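PDB 3UUW: putative oxidoreductase with NAD(P)-binding Rossmann-fold domain, which is a putative dehydrogenase of the GFO/IDH/MocA family that probably binds NAD(P) in its Rossmann domain and uses it as redox cofactor. Local coordinates for residues N6-I12 against C67-H73; F34-F38 against I54-I60. One frame throughout, in Å; residues are numbered along the deposited sequence.

Contact 1: residues N6-I12 against C67-H73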
ATOM      1  N   ASN A   6     -41.065  20.248 -12.373  1.00 36.50           N
ATOM      2  CA  ASN A   6     -41.207  21.503 -11.667  1.00 35.24           C
ATOM      3  C   ASN A   6     -40.035  22.442 -11.933  1.00 31.25           C
ATOM      4  O   ASN A   6     -40.230  23.614 -12.253  1.00 32.79           O
ATOM      5  CB  ASN A   6     -41.334  21.232 -10.155  1.00 35.85           C
ATOM      6  CG  ASN A   6     -41.423  22.506  -9.319  1.00 39.07           C
ATOM      7  OD1 ASN A   6     -40.743  22.642  -8.285  1.00 45.37           O
ATOM      8  ND2 ASN A   6     -42.261  23.436  -9.751  1.00 41.27           N
ATOM      9  N   ILE A   7     -38.816  21.939 -11.790  1.00 26.03           N
ATOM     10  CA  ILE A   7     -37.657  22.800 -11.879  1.00 22.88           C
ATOM     11  C   ILE A   7     -37.021  22.792 -13.278  1.00 22.46           C
ATOM     12  O   ILE A   7     -36.724  21.738 -13.823  1.00 22.06           O
ATOM     13  CB  ILE A   7     -36.601  22.415 -10.816  1.00 21.15           C
ATOM     14  CG1 ILE A   7     -37.176  22.612  -9.404  1.00 24.11           C
ATOM     15  CG2 ILE A   7     -35.312  23.230 -11.029  1.00 23.53           C
ATOM     16  CD1 ILE A   7     -36.293  22.073  -8.312  1.00 23.02           C
ATOM     17  N   LYS A   8     -36.814  23.989 -13.827  1.00 22.03           N
ATOM     18  CA  LYS A   8     -36.210  24.183 -15.138  1.00 22.55           C
ATOM     19  C   LYS A   8     -34.774  24.670 -14.941  1.00 20.66           C
ATOM     20  O   LYS A   8     -34.543  25.695 -14.305  1.00 21.26           O
ATOM     21  CB  LYS A   8     -37.002  25.216 -15.948  1.00 22.67           C
ATOM     22  CG  LYS A   8     -38.462  24.821 -16.251  1.00 28.24           C
ATOM     23  CD  LYS A   8     -39.161  25.832 -17.175  1.00 32.18           C
ATOM     24  CE  LYS A   8     -38.853  25.584 -18.666  1.00 37.61           C
ATOM     25  NZ  LYS A   8     -39.166  26.756 -19.580  1.00 34.73           N
ATOM     26  N   MET A   9     -33.818  23.945 -15.494  1.00 19.31           N
ATOM     27  CA  MET A   9     -32.403  24.298 -15.349  1.00 18.55           C
ATOM     28  C   MET A   9     -31.763  24.577 -16.698  1.00 19.10           C
ATOM     29  O   MET A   9     -32.064  23.901 -17.692  1.00 19.19           O
ATOM     30  CB  MET A   9     -31.670  23.151 -14.629  1.00 17.93           C
ATOM     31  CG  MET A   9     -30.162  23.335 -14.342  1.00 19.23           C
ATOM     32  SD  MET A   9     -29.081  22.998 -15.744  1.00 25.19           S
ATOM     33  CE  MET A   9     -29.227  21.221 -15.854  1.00 26.03           C
ATOM     34  N   GLY A  10     -30.861  25.555 -16.715  1.00 18.43           N
ATOM     35  CA  GLY A  10     -30.049  25.854 -17.880  1.00 18.05           C
ATOM     36  C   GLY A  10     -28.603  25.852 -17.442  1.00 18.74           C
ATOM     37  O   GLY A  10     -28.298  26.004 -16.253  1.00 18.52           O
ATOM     38  N   MET A  11     -27.707  25.730 -18.404  1.00 17.41           N
ATOM     39  CA  MET A  11     -26.282  25.785 -18.144  1.00 17.86           C
ATOM     40  C   MET A  11     -25.661  26.882 -18.984  1.00 17.91           C
ATOM     41  O   MET A  11     -25.958  26.990 -20.173  1.00 19.30           O
ATOM     42  CB  MET A  11     -25.604  24.444 -18.476  1.00 18.19           C
ATOM     43  CG  MET A  11     -24.129  24.414 -18.141  1.00 15.62           C
ATOM     44  SD  MET A  11     -23.419  22.755 -18.320  1.00 21.19           S
ATOM     45  CE  MET A  11     -24.164  21.905 -16.950  1.00 21.44           C
ATOM     46  N   ILE A  12     -24.792  27.687 -18.362  1.00 17.50           N
ATOM     47  CA  ILE A  12     -24.033  28.705 -19.071  1.00 17.48           C
ATOM     48  C   ILE A  12     -22.549  28.421 -18.896  1.00 18.96           C
ATOM     49  O   ILE A  12     -22.050  28.318 -17.766  1.00 18.61           O
ATOM     50  CB  ILE A  12     -24.394  30.139 -18.574  1.00 17.08           C
ATOM     51  CG1 ILE A  12     -25.828  30.484 -18.988  1.00 17.68           C
ATOM     52  CG2 ILE A  12     -23.434  31.165 -19.104  1.00 19.26           C
ATOM     53  CD1 ILE A  12     -26.370  31.786 -18.377  1.00 19.82           C
ATOM     54  N   CYS A  67     -35.689  29.576 -17.519  1.00 23.72           N
ATOM     55  CA  CYS A  67     -35.171  28.703 -16.451  1.00 22.08           C
ATOM     56  C   CYS A  67     -35.513  29.210 -15.063  1.00 21.97           C
ATOM     57  O   CYS A  67     -35.773  30.402 -14.879  1.00 23.73           O
ATOM     58  CB  CYS A  67     -33.634  28.623 -16.557  1.00 21.54           C
ATOM     59  SG  CYS A  67     -33.046  27.817 -18.041  1.00 23.78           S
ATOM     60  N   ASP A  68     -35.522  28.303 -14.088  1.00 20.69           N
ATOM     61  CA  ASP A  68     -35.663  28.661 -12.679  1.00 19.84           C
ATOM     62  C   ASP A  68     -34.277  28.768 -12.028  1.00 19.30           C
ATOM     63  O   ASP A  68     -34.110  29.439 -11.001  1.00 18.33           O
ATOM     64  CB  ASP A  68     -36.491  27.611 -11.933  1.00 21.22           C
ATOM     65  CG  ASP A  68     -37.875  27.449 -12.495  1.00 23.85           C
ATOM     66  OD1 ASP A  68     -38.593  28.469 -12.581  1.00 27.09           O
ATOM     67  OD2 ASP A  68     -38.288  26.297 -12.826  1.00 24.32           O
ATOM     68  N   CYS A  69     -33.290  28.104 -12.632  1.00 17.21           N
ATOM     69  CA  CYS A  69     -31.937  28.086 -12.089  1.00 17.05           C
ATOM     70  C   CYS A  69     -30.918  27.834 -13.191  1.00 17.98           C
ATOM     71  O   CYS A  69     -31.245  27.285 -14.256  1.00 17.81           O
ATOM     72  CB  CYS A  69     -31.809  27.032 -10.991  1.00 16.06           C
ATOM     73  SG  CYS A  69     -31.942  25.302 -11.548  1.00 18.99           S
ATOM     74  N   ILE A  70     -29.681  28.229 -12.914  1.00 16.72           N
ATOM     75  CA  ILE A  70     -28.587  28.130 -13.854  1.00 16.88           C
ATOM     76  C   ILE A  70     -27.339  27.610 -13.162  1.00 15.98           C
ATOM     77  O   ILE A  70     -27.004  28.055 -12.056  1.00 16.84           O
ATOM     78  CB  ILE A  70     -28.238  29.519 -14.439  1.00 17.57           C
ATOM     79  CG1 ILE A  70     -29.424  30.108 -15.229  1.00 21.85           C
ATOM     80  CG2 ILE A  70     -26.950  29.472 -15.304  1.00 18.44           C
ATOM     81  CD1 ILE A  70     -29.645  29.514 -16.589  1.00 23.18           C
ATOM     82  N   PHE A  71     -26.668  26.671 -13.827  1.00 15.44           N
ATOM     83  CA  PHE A  71     -25.301  26.234 -13.488  1.00 14.25           C
ATOM     84  C   PHE A  71     -24.376  27.056 -14.391  1.00 15.55           C
ATOM     85  O   PHE A  71     -24.474  27.008 -15.623  1.00 16.79           O
ATOM     86  CB  PHE A  71     -25.111  24.720 -13.731  1.00 14.28           C
ATOM     87  CG  PHE A  71     -25.624  23.860 -12.617  1.00 15.75           C
ATOM     88  CD1 PHE A  71     -26.969  23.608 -12.473  1.00 17.11           C
ATOM     89  CD2 PHE A  71     -24.741  23.271 -11.729  1.00 16.01           C
ATOM     90  CE1 PHE A  71     -27.436  22.822 -11.448  1.00 17.20           C
ATOM     91  CE2 PHE A  71     -25.209  22.479 -10.694  1.00 16.21           C
ATOM     92  CZ  PHE A  71     -26.541  22.261 -10.556  1.00 14.88           C
ATOM     93  N   LEU A  72     -23.539  27.865 -13.755  1.00 15.58           N
ATOM     94  CA  LEU A  72     -22.620  28.775 -14.430  1.00 15.78           C
ATOM     95  C   LEU A  72     -21.168  28.311 -14.278  1.00 18.83           C
ATOM     96  O   LEU A  72     -20.623  28.236 -13.171  1.00 16.45           O
ATOM     97  CB  LEU A  72     -22.786  30.177 -13.831  1.00 16.71           C
ATOM     98  CG  LEU A  72     -21.858  31.238 -14.358  1.00 17.59           C
ATOM     99  CD1 LEU A  72     -22.072  31.479 -15.842  1.00 17.12           C
ATOM    100  CD2 LEU A  72     -22.084  32.528 -13.566  1.00 19.87           C
ATOM    101  N   HIS A  73     -20.542  28.001 -15.404  1.00 20.97           N
ATOM    102  CA  HIS A  73     -19.182  27.450 -15.391  1.00 23.40           C
ATOM    103  C   HIS A  73     -18.261  28.293 -16.232  1.00 26.07           C
ATOM    104  O   HIS A  73     -17.356  27.775 -16.871  1.00 30.58           O
ATOM    105  CB  HIS A  73     -19.181  25.987 -15.884  1.00 22.90           C
ATOM    106  CG  HIS A  73     -20.218  25.132 -15.232  1.00 20.07           C
ATOM    107  ND1 HIS A  73     -20.180  24.793 -13.894  1.00 22.07           N
ATOM    108  CD2 HIS A  73     -21.335  24.556 -15.731  1.00 19.73           C
ATOM    109  CE1 HIS A  73     -21.237  24.063 -13.597  1.00 22.19           C
ATOM    110  NE2 HIS A  73     -21.954  23.898 -14.694  1.00 22.00           N
TER
HETATM  111  O   HOH W   1     -40.701  26.015 -11.698  1.00 59.49           O
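Met9 lays its side chain against the rim of the Phe71 ring: CG comes in near the ring plane, 3.7 Å from Phe71 CD1. With Met9 CG anti to the backbone N (chi1 -179°) and the chain bent beyond it, SD lies oblique to the ring, 5.1 Å from its centroid, a Met-aromatic contact. Met11 repeats the pattern one step on, its CG at the edge of the His73 imidazole, 3.7 Å from His73 CD2; His73 ND1 is bonded to Asp96. On the other face, Ile12 CG2 presses on Leu72 CD1 at 3.5 Å, beneath helix 79-88. Two residues before Ile12, Gly10 lies close to Cys67, whose SG is 3.4 Å from Gly10 N.

The end by Asn6 is looser and wetter. Asp68 OD2 accepts from Lys8 N (2.9 Å) on its anti side, 21° out of the carboxylate plane, and a water bridges OD2 to Asn6 O. Lys8 O takes both Asp68 N and Cys69 N, while Lys8 NZ turns away to Lys66 O. From Gly10 N to Cys69 O onward, regular parallel bonding runs up to His73 N on Ile12 O (2.8 Å, 172° at the hydrogen), joining neighbouring strands 8-12 and 69-72 of a Rossmann fold's parallel sheet.

Contact 2: residues F34-F38 against I54-I60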
ATOM      1  N   PHE A  34     -33.823  19.866 -18.263  1.00 21.00           N
ATOM      2  CA  PHE A  34     -32.620  20.529 -18.801  1.00 21.34           C
ATOM      3  C   PHE A  34     -33.096  21.339 -20.023  1.00 22.67           C
ATOM      4  O   PHE A  34     -33.156  20.840 -21.149  1.00 22.49           O
ATOM      5  CB  PHE A  34     -31.540  19.501 -19.171  1.00 21.08           C
ATOM      6  CG  PHE A  34     -30.130  20.060 -19.206  1.00 20.39           C
ATOM      7  CD1 PHE A  34     -29.874  21.363 -19.588  1.00 22.74           C
ATOM      8  CD2 PHE A  34     -29.060  19.250 -18.902  1.00 20.64           C
ATOM      9  CE1 PHE A  34     -28.556  21.853 -19.619  1.00 19.79           C
ATOM     10  CE2 PHE A  34     -27.751  19.726 -18.944  1.00 22.26           C
ATOM     11  CZ  PHE A  34     -27.504  21.040 -19.297  1.00 20.19           C
ATOM     12  N   VAL A  35     -33.479  22.583 -19.759  1.00 21.87           N
ATOM     13  CA  VAL A  35     -34.087  23.449 -20.766  1.00 23.32           C
ATOM     14  C   VAL A  35     -33.179  23.815 -21.921  1.00 21.93           C
ATOM     15  O   VAL A  35     -33.630  23.878 -23.077  1.00 22.86           O
ATOM     16  CB  VAL A  35     -34.606  24.748 -20.089  1.00 24.07           C
ATOM     17  CG1 VAL A  35     -35.001  25.810 -21.130  1.00 27.32           C
ATOM     18  CG2 VAL A  35     -35.751  24.417 -19.170  1.00 25.41           C
ATOM     19  N   GLY A  36     -31.912  24.068 -21.621  1.00 20.34           N
ATOM     20  CA  GLY A  36     -30.977  24.470 -22.650  1.00 19.94           C
ATOM     21  C   GLY A  36     -29.638  24.882 -22.114  1.00 18.53           C
ATOM     22  O   GLY A  36     -29.397  24.872 -20.905  1.00 18.10           O
ATOM     23  N   ALA A  37     -28.762  25.280 -23.033  1.00 19.90           N
ATOM     24  CA  ALA A  37     -27.429  25.675 -22.661  1.00 18.87           C
ATOM     25  C   ALA A  37     -26.907  26.753 -23.606  1.00 21.00           C
ATOM     26  O   ALA A  37     -27.304  26.821 -24.764  1.00 22.21           O
ATOM     27  CB  ALA A  37     -26.487  24.452 -22.677  1.00 20.03           C
ATOM     28  N   PHE A  38     -26.022  27.588 -23.081  1.00 20.47           N
ATOM     29  CA  PHE A  38     -25.398  28.643 -23.838  1.00 21.53           C
ATOM     30  C   PHE A  38     -23.930  28.673 -23.495  1.00 22.50           C
ATOM     31  O   PHE A  38     -23.539  28.473 -22.335  1.00 20.29           O
ATOM     32  CB  PHE A  38     -26.004  30.017 -23.506  1.00 22.18           C
ATOM     33  CG  PHE A  38     -25.166  31.171 -24.018  1.00 22.09           C
ATOM     34  CD1 PHE A  38     -25.257  31.577 -25.336  1.00 23.50           C
ATOM     35  CD2 PHE A  38     -24.220  31.773 -23.203  1.00 23.46           C
ATOM     36  CE1 PHE A  38     -24.452  32.600 -25.814  1.00 23.10           C
ATOM     37  CE2 PHE A  38     -23.422  32.789 -23.661  1.00 26.99           C
ATOM     38  CZ  PHE A  38     -23.533  33.209 -24.968  1.00 24.59           C
ATOM     39  N   ILE A  54     -29.767  18.628 -26.117  1.00 24.44           N
ATOM     40  CA  ILE A  54     -30.167  19.782 -25.346  1.00 23.25           C
ATOM     41  C   ILE A  54     -30.375  20.922 -26.338  1.00 24.06           C
ATOM     42  O   ILE A  54     -29.693  20.995 -27.362  1.00 24.19           O
ATOM     43  CB  ILE A  54     -29.079  20.194 -24.325  1.00 24.15           C
ATOM     44  CG1 ILE A  54     -28.836  19.087 -23.296  1.00 25.69           C
ATOM     45  CG2 ILE A  54     -29.512  21.431 -23.557  1.00 23.82           C
ATOM     46  CD1 ILE A  54     -27.607  19.336 -22.421  1.00 29.92           C
ATOM     47  N   MET A  55     -31.306  21.807 -26.017  0.60 23.74           N
ATOM     48  CA  MET A  55     -31.610  22.952 -26.867  0.60 24.72           C
ATOM     49  C   MET A  55     -30.537  24.026 -26.696  0.60 23.37           C
ATOM     50  O   MET A  55     -30.279  24.462 -25.581  0.60 22.10           O
ATOM     51  CB  MET A  55     -32.975  23.531 -26.479  0.60 25.69           C
ATOM     52  CG  MET A  55     -33.408  24.750 -27.281  0.60 29.17           C
ATOM     53  SD  MET A  55     -33.653  24.401 -29.033  0.60 34.05           S
ATOM     54  CE  MET A  55     -34.986  23.209 -28.951  0.60 35.96           C
ATOM     55  N   PRO A  56     -29.887  24.440 -27.797  1.00 23.86           N
ATOM     56  CA  PRO A  56     -28.924  25.545 -27.692  1.00 23.36           C
ATOM     57  C   PRO A  56     -29.645  26.895 -27.664  1.00 23.51           C
ATOM     58  O   PRO A  56     -30.635  27.094 -28.398  1.00 26.02           O
ATOM     59  CB  PRO A  56     -28.096  25.421 -28.964  1.00 24.91           C
ATOM     60  CG  PRO A  56     -28.990  24.769 -29.945  1.00 25.20           C
ATOM     61  CD  PRO A  56     -29.948  23.893 -29.163  1.00 24.26           C
ATOM     62  N   PHE A  57     -29.156  27.812 -26.837  1.00 23.49           N
ATOM     63  CA  PHE A  57     -29.696  29.172 -26.756  1.00 24.34           C
ATOM     64  C   PHE A  57     -28.647  30.174 -27.257  1.00 26.39           C
ATOM     65  O   PHE A  57     -27.445  29.936 -27.169  1.00 24.74           O
ATOM     66  CB  PHE A  57     -30.150  29.503 -25.332  1.00 24.63           C
ATOM     67  CG  PHE A  57     -31.525  28.971 -24.987  1.00 25.22           C
ATOM     68  CD1 PHE A  57     -31.743  27.615 -24.818  1.00 24.41           C
ATOM     69  CD2 PHE A  57     -32.600  29.835 -24.848  1.00 26.73           C
ATOM     70  CE1 PHE A  57     -33.009  27.127 -24.513  1.00 24.85           C
ATOM     71  CE2 PHE A  57     -33.871  29.357 -24.537  1.00 27.35           C
ATOM     72  CZ  PHE A  57     -34.079  28.004 -24.372  1.00 25.78           C
ATOM     73  N   ASP A  58     -29.108  31.296 -27.777  1.00 27.78           N
ATOM     74  CA  ASP A  58     -28.199  32.258 -28.394  1.00 29.89           C
ATOM     75  C   ASP A  58     -27.678  33.334 -27.443  1.00 27.68           C
ATOM     76  O   ASP A  58     -26.824  34.114 -27.826  1.00 28.84           O
ATOM     77  CB  ASP A  58     -28.827  32.891 -29.635  1.00 32.97           C
ATOM     78  CG  ASP A  58     -30.099  33.649 -29.336  1.00 37.92           C
ATOM     79  OD1 ASP A  58     -30.307  34.052 -28.173  1.00 45.48           O
ATOM     80  OD2 ASP A  58     -30.898  33.840 -30.283  1.00 46.64           O
ATOM     81  N   SER A  59     -28.180  33.361 -26.211  1.00 25.82           N
ATOM     82  CA  SER A  59     -27.708  34.335 -25.226  1.00 25.05           C
ATOM     83  C   SER A  59     -28.028  33.924 -23.800  1.00 24.21           C
ATOM     84  O   SER A  59     -28.902  33.097 -23.558  1.00 23.22           O
ATOM     85  CB  SER A  59     -28.335  35.714 -25.477  1.00 26.06           C
ATOM     86  OG  SER A  59     -29.721  35.709 -25.182  1.00 26.15           O
ATOM     87  N   ILE A  60     -27.295  34.530 -22.870  1.00 24.01           N
ATOM     88  CA  ILE A  60     -27.517  34.349 -21.446  1.00 23.13           C
ATOM     89  C   ILE A  60     -28.937  34.745 -21.097  1.00 22.48           C
ATOM     90  O   ILE A  60     -29.622  34.045 -20.357  1.00 23.50           O
ATOM     91  CB  ILE A  60     -26.549  35.245 -20.623  1.00 23.78           C
ATOM     92  CG1 ILE A  60     -25.135  34.705 -20.710  1.00 24.52           C
ATOM     93  CG2 ILE A  60     -26.995  35.326 -19.144  1.00 26.20           C
ATOM     94  CD1 ILE A  60     -24.053  35.753 -20.387  1.00 29.71           C
TER
HETATM   95  O   HOH W   2     -33.088  20.803 -23.823  1.00 27.13           O
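Ile54 stands its CD1 methyl over one face of the Phe34 ring, 3.6 Å from the centroid and 16° off the ring normal, a CH-pi contact. The Ile54 CG2 branch, anti to the backbone N while CG1 is anti to the carbonyl carbon (chi1 -63°), reaches the backbone instead and lies 3.5 Å from Gly36 CA. One isoleucine thus packs on both a ring and a bare glycine. Arg53 of the second subunit packs on Phe34 and Ile54, so this end of the contact also borders an interface.

Phe57 approaches Val35 and Gly36 with the outer part of its ring. Phe57 CE1 is 3.6 Å from Val35 O, which sits at the ring edge, while Phe57 CZ meets Val35 CG1; Gly36 CA lies oblique to the same ring. Beneath these side chains the backbones form a single bridge, with Ala37 N donating to Met55 O and Phe57 N to Ala37 O (3.0 Å, 163° at the hydrogen). Strand 33-38 is the outermost strand of the Rossmann sheet within this chain, and the segment 54-60, linking helix 42-52 to helix 60-64, covers its edge through this bridge.

Phe38 meets the start of helix 60-64 in a different orientation. Ser59 CA lies over one ring face, 4.1 Å from the centroid, and Ile60 N sits above the ring centre on that face. Phe57 O comes to the edge in the ring plane, 3.3 Å from Phe38 CD1, and Ile60 CG1 packs against Phe38 CE2. Ser59 occupies the helix N-cap position, its OG bonded to Ser62 OG. Near Phe34 a water donates to Phe34 O and accepts from Met55 N at 3.0 Å, joining the backbones ahead of the direct bonds.

Contacts 1 and 2 belong to one Rossmann sheet, their centres about 9 Å apart, and residues 34-38 and 54-60 fall within the loop closed by contact 1. Strand 8-12 joins them: Met9 O lies 2.8 Å from Val35 N and Met11 O 3.0 Å from Phe38 N, both probable hydrogen bonds. Eleven of the 14 touching residues are buried in contact 1, against four of 12 in contact 2, which lies nearer the domain surface and beside a second subunit. Accordingly, contact 1 pairs two strands, with methionines against the Phe71 and His73 rings on one face and aliphatic packing on the other, whereas contact 2 pairs a strand edge with a loop, its phenylalanine rings packing largely on backbone and isoleucines.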